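Local structure of formate dehydrogenase (Staphylococcus aureus, 6TTB) at residues A37-A42 / I57-F62; T61-R66 / R346-E351. The protein probably catalyses the NAD-dependent oxidation of formate to carbon dioxide, holding NAD between its two domains. All blocks are in the same frame, centred on the assembly; numbering follows the deposited sequence.

Contact 1 (A37-A42 / I57-F62); sequences ALFPEA and IGLKTF
F39 meets I57 and L59 just beyond strand 34-38, and the approach is prepared two residues earlier. A37 turns its methyl group toward 57-62 without touching it, and its backbone is bonded to I71 and L73 of the neighbouring strand 69-73, while L38 faces the other way, packing on L73. This alternation brings F39 back to the side of the sheet on which helix 59-64 lies. The benzyl group sets out beside the backbone N and anti to the carbonyl carbon (chi1 -71°), and its far end, CZ, makes both contacts. F39 CZ lies 4.1 Å from I57 CG2, approached obliquely to the ring, and the two side chains cross at roughly a right angle. The second neighbour comes in at the ring edge, near its plane, where CD1 of L59 is 4.3 Å from F39 CZ. No hydrogen bond spans the segments: this is a small apolar junction, burying 98 Å² in all. Beyond F39 the chain moves off, with P40 packing on L176 of the second subunit. On the other segment, G58 takes the N-cap position of helix 59-64, placing I57 just ahead of the helix and L59 in its first turn. Helix 330-348 adds E337 against I57 and L344 against L59. The contact joins strand 34-38, through the aromatic residue just past it, to helix 59-64 within the beta-alpha-beta unit completed by strand 69-73, in a parallel sheet of order 2-1-3-4-5, consistent with the flavodoxin-like catalytic domain of this family.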
loop_
_atom_site.group_PDB
_atom_site.type_symbol
_atom_site.label_atom_id
_atom_site.label_comp_id
_atom_site.label_asym_id
_atom_site.label_seq_id
_atom_site.Cartn_x
_atom_site.Cartn_y
_atom_site.Cartn_z
ATOM N N ALA A 37 -9.166 22.700 -24.866
ATOM C CA ALA A 37 -8.830 21.820 -23.762
ATOM C C ALA A 37 -9.080 20.365 -24.154
ATOM O O ALA A 37 -10.052 20.080 -24.901
ATOM C CB ALA A 37 -9.593 22.230 -22.538
ATOM N N LEU A 38 -8.157 19.469 -23.721
ATOM C CA LEU A 38 -8.423 18.064 -23.790
ATOM C C LEU A 38 -8.408 17.447 -22.400
ATOM O O LEU A 38 -7.426 17.499 -21.646
ATOM C CB LEU A 38 -7.464 17.343 -24.719
ATOM C CG LEU A 38 -7.719 15.832 -24.760
ATOM C CD1 LEU A 38 -8.942 15.496 -25.655
ATOM C CD2 LEU A 38 -6.481 15.065 -25.200
ATOM N N PHE A 39 -9.514 16.796 -22.098
ATOM C CA PHE A 39 -9.756 16.260 -20.797
ATOM C C PHE A 39 -10.363 14.879 -20.947
ATOM O O PHE A 39 -11.005 14.578 -21.951
ATOM C CB PHE A 39 -10.727 17.171 -20.114
ATOM C CG PHE A 39 -10.137 18.490 -19.734
ATOM C CD1 PHE A 39 -8.862 18.577 -19.237
ATOM C CD2 PHE A 39 -10.929 19.622 -19.685
ATOM C CE1 PHE A 39 -8.388 19.768 -18.711
ATOM C CE2 PHE A 39 -10.432 20.830 -19.218
ATOM C CZ PHE A 39 -9.172 20.894 -18.719
ATOM N N PRO A 40 -10.236 14.019 -19.927
ATOM C CA PRO A 40 -10.918 12.713 -19.975
ATOM C C PRO A 40 -12.432 12.897 -20.160
ATOM O O PRO A 40 -13.010 13.940 -19.778
ATOM C CB PRO A 40 -10.630 12.079 -18.614
ATOM C CG PRO A 40 -9.489 12.964 -17.971
ATOM C CD PRO A 40 -9.579 14.331 -18.635
ATOM N N GLU A 41 -13.047 11.927 -20.835
ATOM C CA GLU A 41 -14.475 11.917 -21.137
ATOM C C GLU A 41 -15.291 11.728 -19.848
ATOM O O GLU A 41 -14.988 10.854 -19.059
ATOM C CB GLU A 41 -14.770 10.778 -22.110
ATOM C CG GLU A 41 -16.068 10.969 -22.860
ATOM C CD GLU A 41 -15.847 11.723 -24.153
ATOM O OE1 GLU A 41 -14.639 11.901 -24.551
ATOM O OE2 GLU A 41 -16.861 12.142 -24.765
ATOM N N ALA A 42 -16.299 12.571 -19.623
ATOM C CA ALA A 42 -17.144 12.424 -18.439
ATOM C C ALA A 42 -17.968 11.153 -18.583
ATOM O O ALA A 42 -18.294 10.784 -19.671
ATOM C CB ALA A 42 -18.055 13.640 -18.247
ATOM N N ILE A 57 -13.047 21.431 -15.239
ATOM C CA ILE A 57 -12.295 22.241 -14.296
ATOM C C ILE A 57 -12.724 23.706 -14.286
ATOM O O ILE A 57 -11.939 24.565 -13.884
ATOM C CB ILE A 57 -10.792 22.039 -14.494
ATOM C CG1 ILE A 57 -10.117 21.723 -13.170
ATOM C CG2 ILE A 57 -10.083 23.094 -15.353
ATOM C CD1 ILE A 57 -9.985 20.241 -12.952
ATOM N N GLY A 58 -14.012 23.968 -14.597
ATOM C CA GLY A 58 -14.605 25.266 -14.308
ATOM C C GLY A 58 -14.327 26.321 -15.386
ATOM O O GLY A 58 -14.790 27.436 -15.258
ATOM N N LEU A 59 -13.722 25.927 -16.515
ATOM C CA LEU A 59 -13.207 26.917 -17.459
ATOM C C LEU A 59 -14.312 27.479 -18.376
ATOM O O LEU A 59 -14.185 28.584 -18.900
ATOM C CB LEU A 59 -12.027 26.342 -18.268
ATOM C CG LEU A 59 -10.722 26.083 -17.483
ATOM C CD1 LEU A 59 -9.836 25.095 -18.191
ATOM C CD2 LEU A 59 -9.965 27.356 -17.200
ATOM N N LYS A 60 -15.386 26.732 -18.579
ATOM C CA LYS A 60 -16.387 27.112 -19.565
ATOM C C LYS A 60 -16.917 28.473 -19.235
ATOM O O LYS A 60 -16.809 29.361 -20.045
ATOM C CB LYS A 60 -17.582 26.179 -19.469
ATOM C CG LYS A 60 -18.630 26.236 -20.582
ATOM C CD LYS A 60 -19.259 24.853 -20.482
ATOM C CE LYS A 60 -18.371 23.932 -19.594
ATOM N NZ LYS A 60 -18.614 22.475 -19.803
ATOM N N THR A 61 -17.551 28.602 -18.061
ATOM C CA THR A 61 -17.986 29.872 -17.519
ATOM C C THR A 61 -16.801 30.802 -17.290
ATOM O O THR A 61 -16.816 31.934 -17.748
ATOM C CB THR A 61 -18.815 29.691 -16.239
ATOM O OG1 THR A 61 -18.998 28.294 -16.074
ATOM C CG2 THR A 61 -20.202 30.315 -16.308
ATOM N N PHE A 62 -15.745 30.321 -16.634
ATOM C CA PHE A 62 -14.619 31.191 -16.329
ATOM C C PHE A 62 -14.118 31.852 -17.597
ATOM O O PHE A 62 -13.753 33.013 -17.578
ATOM C CB PHE A 62 -13.473 30.412 -15.715
ATOM C CG PHE A 62 -12.236 31.244 -15.523
ATOM C CD1 PHE A 62 -11.342 31.435 -16.557
ATOM C CD2 PHE A 62 -11.980 31.858 -14.318
ATOM C CE1 PHE A 62 -10.215 32.232 -16.398
ATOM C CE2 PHE A 62 -10.845 32.622 -14.151
ATOM C CZ PHE A 62 -9.973 32.830 -15.201
#

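Contact 2 (T61-R66 / R346-E351); sequences TFLEER and RFFNHE
R346 O, two residues before F348, whose ring touches F62 and L63, accepts two backbone amides as helix 330-348 ends. N349 N lies 2.9 Å from R346 O, and E351 N reaches the same oxygen at 3.1 Å from the opposite face of the carbonyl plane. With H350 N bonded to F347 O, and H350 at positive phi as the C-prime residue, this is a Schellman motif. The turn closes the helix directly behind F348, whose ring projects toward helix 59-64. With chi1 at -68° the ring swings away from its own carbonyl and out toward F62 and L63, and its leading edge makes the contact. L63 CD2 arrives near the ring plane, 3.8 Å from F348 CZ and 4.0 Å from F348 CE2, the two side chains crossing almost perpendicularly. On the same edge, F62 CE1 is 4.3 Å from F348 CE2, so one aromatic edge serves two neighbours on successive helix positions. The contact is consistent with the D-2-hydroxyacid dehydrogenase fold, in which the chain, after passing through the NAD-binding domain, returns through a long helix to the first domain. Here the return brings L344 against L63 and K341 against F62. Beside this apolar contact, the guanidinium of R66 lies over one face of the F62 ring in a cation-pi contact, with NH1 3.3 Å above the ring plane and over its centre. R66 NH1 also makes a weak, bent bond of 2.7 Å to F62 O, with an angle of 123° at the hydrogen. R66 NH2 forms a salt bridge with E345 OE1, tying it to helix 330-348, and H68 stacks on the F348 ring.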
loop_
_atom_site.group_PDB
_atom_site.type_symbol
_atom_site.label_atom_id
_atom_site.label_comp_id
_atom_site.label_asym_id
_atom_site.label_seq_id
_atom_site.Cartn_x
_atom_site.Cartn_y
_atom_site.Cartn_z
ATOM N N THR A 61 -17.551 28.602 -18.061
ATOM C CA THR A 61 -17.986 29.872 -17.519
ATOM C C THR A 61 -16.801 30.802 -17.290
ATOM O O THR A 61 -16.816 31.934 -17.748
ATOM C CB THR A 61 -18.815 29.691 -16.239
ATOM O OG1 THR A 61 -18.998 28.294 -16.074
ATOM C CG2 THR A 61 -20.202 30.315 -16.308
ATOM N N PHE A 62 -15.745 30.321 -16.634
ATOM C CA PHE A 62 -14.619 31.191 -16.329
ATOM C C PHE A 62 -14.118 31.852 -17.597
ATOM O O PHE A 62 -13.753 33.013 -17.578
ATOM C CB PHE A 62 -13.473 30.412 -15.715
ATOM C CG PHE A 62 -12.236 31.244 -15.523
ATOM C CD1 PHE A 62 -11.342 31.435 -16.557
ATOM C CD2 PHE A 62 -11.980 31.858 -14.318
ATOM C CE1 PHE A 62 -10.215 32.232 -16.398
ATOM C CE2 PHE A 62 -10.845 32.622 -14.151
ATOM C CZ PHE A 62 -9.973 32.830 -15.201
ATOM N N LEU A 63 -14.061 31.087 -18.690
ATOM C CA LEU A 63 -13.561 31.599 -19.968
ATOM C C LEU A 63 -14.652 32.359 -20.709
ATOM O O LEU A 63 -14.438 33.475 -21.129
ATOM C CB LEU A 63 -13.038 30.440 -20.825
ATOM C CG LEU A 63 -11.656 29.928 -20.426
ATOM C CD1 LEU A 63 -11.194 28.814 -21.341
ATOM C CD2 LEU A 63 -10.664 31.059 -20.404
ATOM N N GLU A 64 -15.793 31.708 -20.932
ATOM C CA GLU A 64 -16.900 32.309 -21.667
ATOM C C GLU A 64 -17.464 33.514 -20.901
ATOM O O GLU A 64 -18.393 34.147 -21.349
ATOM C CB GLU A 64 -17.990 31.261 -21.964
ATOM C CG GLU A 64 -17.620 30.257 -23.074
ATOM C CD GLU A 64 -18.559 29.047 -23.253
ATOM O OE1 GLU A 64 -19.789 29.247 -23.524
ATOM O OE2 GLU A 64 -18.072 27.904 -23.124
ATOM N N GLU A 65 -16.875 33.842 -19.767
ATOM C CA GLU A 65 -17.324 34.971 -18.980
ATOM C C GLU A 65 -16.421 36.147 -19.237
ATOM O O GLU A 65 -16.618 37.196 -18.662
ATOM C CB GLU A 65 -17.098 34.697 -17.502
ATOM C CG GLU A 65 -18.082 35.397 -16.596
ATOM C CD GLU A 65 -18.543 34.482 -15.462
ATOM O OE1 GLU A 65 -17.952 34.561 -14.364
ATOM O OE2 GLU A 65 -19.427 33.614 -15.715
ATOM N N ARG A 66 -15.364 35.911 -19.992
ATOM C CA ARG A 66 -14.287 36.859 -20.147
ATOM C C ARG A 66 -14.087 37.136 -21.623
ATOM O O ARG A 66 -13.147 37.807 -21.993
ATOM C CB ARG A 66 -13.010 36.286 -19.576
ATOM C CG ARG A 66 -13.078 35.981 -18.096
ATOM C CD ARG A 66 -11.744 36.473 -17.511
ATOM N NE ARG A 66 -11.445 36.227 -16.101
ATOM C CZ ARG A 66 -12.173 35.486 -15.218
ATOM N NH1 ARG A 66 -13.201 34.747 -15.610
ATOM N NH2 ARG A 66 -11.773 35.413 -13.963
ATOM N N ARG A 346 -3.340 35.755 -15.174
ATOM C CA ARG A 346 -2.085 36.437 -15.455
ATOM C C ARG A 346 -1.826 36.520 -16.975
ATOM O O ARG A 346 -1.534 37.580 -17.509
ATOM C CB ARG A 346 -0.933 35.723 -14.757
ATOM C CG ARG A 346 -1.152 35.532 -13.274
ATOM C CD ARG A 346 0.172 35.233 -12.605
ATOM N NE ARG A 346 -0.048 34.808 -11.216
ATOM C CZ ARG A 346 0.814 35.024 -10.233
ATOM N NH1 ARG A 346 1.996 35.576 -10.487
ATOM N NH2 ARG A 346 0.537 34.612 -9.021
ATOM N N PHE A 347 -1.930 35.392 -17.674
ATOM C CA PHE A 347 -1.738 35.404 -19.111
ATOM C C PHE A 347 -2.514 36.552 -19.739
ATOM O O PHE A 347 -1.943 37.328 -20.487
ATOM C CB PHE A 347 -2.155 34.069 -19.723
ATOM C CG PHE A 347 -1.909 33.975 -21.204
ATOM C CD1 PHE A 347 -0.652 34.179 -21.715
ATOM C CD2 PHE A 347 -2.957 33.818 -22.087
ATOM C CE1 PHE A 347 -0.427 34.167 -23.070
ATOM C CE2 PHE A 347 -2.750 33.869 -23.452
ATOM C CZ PHE A 347 -1.482 34.045 -23.932
ATOM N N PHE A 348 -3.821 36.645 -19.441
ATOM C CA PHE A 348 -4.697 37.506 -20.197
ATOM C C PHE A 348 -4.389 38.933 -19.861
ATOM O O PHE A 348 -4.876 39.822 -20.545
ATOM C CB PHE A 348 -6.161 37.365 -19.828
ATOM C CG PHE A 348 -6.765 36.061 -20.212
ATOM C CD1 PHE A 348 -6.467 35.478 -21.443
ATOM C CD2 PHE A 348 -7.588 35.366 -19.335
ATOM C CE1 PHE A 348 -6.999 34.228 -21.795
ATOM C CE2 PHE A 348 -8.179 34.149 -19.719
ATOM C CZ PHE A 348 -7.876 33.572 -20.943
ATOM N N ASN A 349 -3.626 39.175 -18.795
ATOM C CA ASN A 349 -3.191 40.554 -18.646
ATOM C C ASN A 349 -1.746 40.599 -18.198
ATOM O O ASN A 349 -1.395 41.288 -17.246
ATOM C CB ASN A 349 -4.206 41.412 -17.908
ATOM C CG ASN A 349 -4.797 40.595 -16.811
ATOM O OD1 ASN A 349 -4.042 39.909 -16.160
ATOM N ND2 ASN A 349 -6.111 40.516 -16.718
ATOM N N HIS A 350 -0.904 39.924 -18.976
ATOM C CA HIS A 350 0.482 40.330 -19.089
ATOM C C HIS A 350 1.069 40.533 -17.689
ATOM O O HIS A 350 1.933 41.365 -17.492
ATOM C CB HIS A 350 0.597 41.547 -20.032
ATOM C CG HIS A 350 0.137 41.259 -21.433
ATOM N ND1 HIS A 350 -1.198 41.441 -21.858
ATOM C CD2 HIS A 350 0.775 40.754 -22.505
ATOM C CE1 HIS A 350 -1.323 41.074 -23.138
ATOM N NE2 HIS A 350 -0.161 40.648 -23.545
ATOM N N GLU A 351 0.618 39.719 -16.735
ATOM C CA GLU A 351 1.226 39.618 -15.418
ATOM C C GLU A 351 2.206 38.459 -15.461
ATOM O O GLU A 351 1.934 37.483 -16.154
ATOM C CB GLU A 351 0.138 39.308 -14.390
ATOM C CG GLU A 351 -0.662 40.508 -13.955
ATOM C CD GLU A 351 -1.494 40.217 -12.720
ATOM O OE1 GLU A 351 -1.923 39.035 -12.557
ATOM O OE2 GLU A 351 -1.682 41.157 -11.885
#

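Contacts 1 and 2 lie about 15 Å apart, centre to centre, on the same side of the chain's centre, and both use helix 59-64. Contact 1 sets the start of that helix against F39, just beyond strand 34-38, and so belongs to one beta-alpha-beta unit, with 14 residues between its segments. Contact 2 takes over at the other end, sharing T61 and F62 in sequence, and reaches 280 residues ahead to the end of helix 330-348. A short helix thus meets a residue close to it in sequence near its start, and the returning C-terminal part of the chain at its other end. Together the contacts illustrate how a helix that follows the NAD-binding domain in sequence packs back on the first domain.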